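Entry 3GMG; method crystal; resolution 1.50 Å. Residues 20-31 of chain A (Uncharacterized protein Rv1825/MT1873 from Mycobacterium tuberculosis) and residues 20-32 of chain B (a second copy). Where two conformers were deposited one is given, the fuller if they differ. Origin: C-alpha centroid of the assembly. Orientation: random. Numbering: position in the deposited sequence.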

# COMPACT_ATOMS: atom_id res chain seq x y z
N ARG A 20 -17.49 3.03 14.24
CA ARG A 20 -16.34 3.53 13.48
C ARG A 20 -15.07 2.73 13.80
O ARG A 20 -14.21 2.54 12.92
CB ARG A 20 -16.11 5.02 13.76
N LEU A 21 -14.95 2.27 15.04
CA LEU A 21 -13.81 1.47 15.49
C LEU A 21 -13.75 0.13 14.76
O LEU A 21 -12.67 -0.32 14.37
CB LEU A 21 -13.89 1.22 17.00
CG LEU A 21 -12.82 0.33 17.64
CD1 LEU A 21 -11.42 0.85 17.31
CD2 LEU A 21 -13.02 0.21 19.14
N ALA A 22 -14.90 -0.51 14.56
CA ALA A 22 -14.96 -1.76 13.82
C ALA A 22 -14.56 -1.57 12.36
O ALA A 22 -13.77 -2.35 11.82
CB ALA A 22 -16.35 -2.39 13.93
N ALA A 23 -15.09 -0.53 11.72
CA ALA A 23 -14.79 -0.25 10.31
C ALA A 23 -13.29 -0.02 10.12
O ALA A 23 -12.67 -0.63 9.25
CB ALA A 23 -15.58 0.95 9.82
N LEU A 24 -12.72 0.85 10.95
CA LEU A 24 -11.28 1.12 10.94
C LEU A 24 -10.48 -0.15 11.18
O LEU A 24 -9.50 -0.42 10.49
CB LEU A 24 -10.93 2.18 12.00
CG LEU A 24 -9.48 2.67 12.13
CD1 LEU A 24 -8.97 3.32 10.84
CD2 LEU A 24 -9.38 3.65 13.30
N SER A 25 -10.92 -0.94 12.16
CA SER A 25 -10.20 -2.14 12.55
C SER A 25 -10.21 -3.17 11.43
O SER A 25 -9.21 -3.86 11.20
CB SER A 25 -10.78 -2.73 13.83
OG SER A 25 -10.56 -1.84 14.91
N ILE A 26 -11.32 -3.26 10.70
CA ILE A 26 -11.36 -4.15 9.54
C ILE A 26 -10.45 -3.63 8.43
O ILE A 26 -9.67 -4.40 7.86
CB ILE A 26 -12.78 -4.38 9.01
CG1 ILE A 26 -13.59 -5.20 10.01
CG2 ILE A 26 -12.73 -5.10 7.64
CD1 ILE A 26 -15.08 -5.25 9.67
N LEU A 27 -10.54 -2.34 8.12
CA LEU A 27 -9.71 -1.73 7.07
C LEU A 27 -8.22 -2.02 7.24
O LEU A 27 -7.53 -2.38 6.29
CB LEU A 27 -9.91 -0.20 7.07
CG LEU A 27 -8.99 0.62 6.18
CD1 LEU A 27 -9.32 0.37 4.73
CD2 LEU A 27 -9.10 2.11 6.54
N VAL A 28 -7.74 -1.86 8.46
CA VAL A 28 -6.31 -1.95 8.71
C VAL A 28 -5.87 -3.38 9.04
O VAL A 28 -4.68 -3.63 9.23
CB VAL A 28 -5.89 -0.93 9.80
CG1 VAL A 28 -6.45 0.44 9.45
CG2 VAL A 28 -6.35 -1.38 11.18
N GLY A 29 -6.82 -4.32 9.05
CA GLY A 29 -6.51 -5.72 9.30
C GLY A 29 -6.27 -6.04 10.77
O GLY A 29 -5.63 -7.04 11.11
N ALA A 30 -6.83 -5.20 11.65
CA ALA A 30 -6.69 -5.41 13.10
C ALA A 30 -7.61 -6.49 13.65
O ALA A 30 -7.31 -7.10 14.69
CB ALA A 30 -6.94 -4.10 13.84
N VAL A 31 -8.75 -6.72 12.99
CA VAL A 31 -9.72 -7.72 13.40
C VAL A 31 -10.21 -8.48 12.18
O VAL A 31 -10.01 -8.05 11.03
CB VAL A 31 -10.92 -7.08 14.10
CG1 VAL A 31 -10.46 -6.30 15.35
CG2 VAL A 31 -11.69 -6.18 13.15
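Chain B 20-32: RLAALSILVGAVG

Chain B presents the same segment as chain A, one residue longer, and in the same fold: a helix from Arg B20 whose last turn is closed by a glycine. The i to i-4 ladder runs from Leu B24 N to Arg B20 O (3.1 Å) through Val B28 N to Leu B24 O (3.1 Å), with phi/psi near -65/-40 along most of its length. Gly B29 then leaves the helical region at 80/23. Its N bonds to Ile B26 O at 3.1 Å, and Ala B30 N reaches back to Ser B25 O at 3.0 Å, the pair that defines a Schellman motif. At these angles a CB on Gly B29 would be jammed against the carbonyl oxygen before it, which by itself calls for glycine. Ala B30 stays near the helical region at -90/-13; Val B31 at -132/157 and Gly B32 at -70/162 then leave it as loop. Gly A29, at 78/24, is likewise the first residue after the chain A helix to leave helical phi/psi, and forms the same motif.

The two helix axes approach to 10.0 Å, and their N-to-C directions differ by 67°, so the helices cross steeply. The CA pairing fits this arrangement: Val A28 CA lies 5.6 Å from Leu B24 CA, Ala A30 CA lies 6.0 Å from Leu B21 CA, and Leu A24 CA lies 7.6 Å from Ala B30 CA. Later residues of one chain thus face earlier residues of the other. The contact buries 481 Å², both sides summed.

Apolar packing supplies the cross-chain interactions. Leu B21 has the largest covered area of any residue here, 87 Å². Its CA-to-CB bond points sideways, but its t, p rotamer brings the end of the side chain nearer to chain A: CD1 lies 3.8 Å from both Val A28 CG2 and Ala A30 CB, while CD2 meets Leu A21 CD1 at a tight 3.3 Å. The CA-to-CB bond of Leu B24 (m, t rotamer) points toward chain A; its CB is 3.7 Å from Val A28 CG2 and its CD1 4.0 Å from Ala A30 CB. Val A28, with 79 Å² covered, therefore touches both leucines, and its CG1 also lies 4.1 Å from Val B28 CB.

A second group gathers around the end of the chain B helix. Ala B30 CB packs 3.4 Å from Leu A24 CD1 and 4.0 Å from Leu A27 CD2, whose other neighbour is Val B28 CG1 at 4.1 Å. Val B31 CG1 adds a looser contact with Leu A24 CD2 at 4.2 Å.

Polar groups make no hydrogen bond across the contact. Each serine instead turns its hydroxyl back along its own helix in the m rotamer: Ser B25 OG donates to Leu B21 O at 2.8 Å, and Ser A25 OG to Leu A21 O at 2.7 Å. With their protons committed there, the oxygens meet carbon across the contact, Ser B25 OG lying 3.7 Å from Leu A24 CG and Ser A25 OG 3.5 Å from Leu B21 CD1.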

# COMPACT_ATOMS: atom_id res chain seq x y z
N ARG B 20 -1.93 -1.98 18.80
CA ARG B 20 -1.67 -2.55 17.48
C ARG B 20 -2.49 -1.79 16.43
O ARG B 20 -2.07 -1.63 15.28
CB ARG B 20 -2.02 -4.05 17.45
N LEU B 21 -3.66 -1.30 16.85
CA LEU B 21 -4.57 -0.58 15.98
C LEU B 21 -3.96 0.75 15.54
O LEU B 21 -4.10 1.14 14.38
CB LEU B 21 -5.91 -0.35 16.68
CG LEU B 21 -7.01 0.39 15.91
CD1 LEU B 21 -7.42 -0.37 14.66
CD2 LEU B 21 -8.21 0.65 16.81
N ALA B 22 -3.27 1.42 16.46
CA ALA B 22 -2.62 2.70 16.16
C ALA B 22 -1.57 2.56 15.07
O ALA B 22 -1.56 3.33 14.10
CB ALA B 22 -2.00 3.28 17.43
N ALA B 23 -0.68 1.58 15.22
CA ALA B 23 0.39 1.37 14.27
C ALA B 23 -0.16 1.04 12.88
O ALA B 23 0.25 1.63 11.87
CB ALA B 23 1.35 0.28 14.74
N LEU B 24 -1.11 0.10 12.84
CA LEU B 24 -1.76 -0.29 11.60
C LEU B 24 -2.51 0.90 10.99
O LEU B 24 -2.50 1.10 9.77
CB LEU B 24 -2.73 -1.46 11.83
CG LEU B 24 -2.10 -2.81 12.20
CD1 LEU B 24 -3.16 -3.78 12.72
CD2 LEU B 24 -1.35 -3.38 11.01
N SER B 25 -3.15 1.71 11.83
CA SER B 25 -3.89 2.88 11.34
C SER B 25 -2.99 3.97 10.75
O SER B 25 -3.35 4.63 9.78
CB SER B 25 -4.77 3.46 12.43
OG SER B 25 -5.82 2.54 12.75
N ILE B 26 -1.82 4.17 11.35
CA ILE B 26 -0.86 5.13 10.82
C ILE B 26 -0.29 4.66 9.49
O ILE B 26 -0.19 5.45 8.54
CB ILE B 26 0.25 5.42 11.86
CG1 ILE B 26 -0.33 6.28 12.98
CG2 ILE B 26 1.42 6.16 11.22
CD1 ILE B 26 0.55 6.37 14.19
N LEU B 27 0.07 3.38 9.42
CA LEU B 27 0.59 2.80 8.18
C LEU B 27 -0.38 2.99 7.02
O LEU B 27 0.02 3.41 5.93
CB LEU B 27 0.84 1.31 8.37
CG LEU B 27 1.20 0.54 7.10
CD1 LEU B 27 2.63 0.83 6.69
CD2 LEU B 27 0.98 -0.95 7.31
N VAL B 28 -1.65 2.67 7.25
CA VAL B 28 -2.66 2.77 6.21
C VAL B 28 -3.08 4.21 5.92
O VAL B 28 -3.74 4.49 4.93
CB VAL B 28 -3.89 1.89 6.60
CG1 VAL B 28 -5.08 2.17 5.69
CG2 VAL B 28 -3.51 0.43 6.54
N GLY B 29 -2.71 5.14 6.80
CA GLY B 29 -3.04 6.54 6.61
C GLY B 29 -4.45 6.92 7.00
O GLY B 29 -4.97 7.93 6.55
N ALA B 30 -5.06 6.12 7.87
CA ALA B 30 -6.43 6.34 8.30
C ALA B 30 -6.56 7.23 9.53
O ALA B 30 -7.65 7.70 9.85
CB ALA B 30 -7.12 4.99 8.55
N VAL B 31 -5.43 7.47 10.21
CA VAL B 31 -5.42 8.43 11.32
C VAL B 31 -4.22 9.36 11.14
O VAL B 31 -3.26 9.00 10.45
CB VAL B 31 -5.36 7.75 12.71
CG1 VAL B 31 -6.60 6.81 12.89
CG2 VAL B 31 -4.05 7.02 12.93
N GLY B 32 -4.30 10.54 11.73
CA GLY B 32 -3.18 11.49 11.70
C GLY B 32 -2.04 10.99 12.55
O GLY B 32 -2.18 10.09 13.39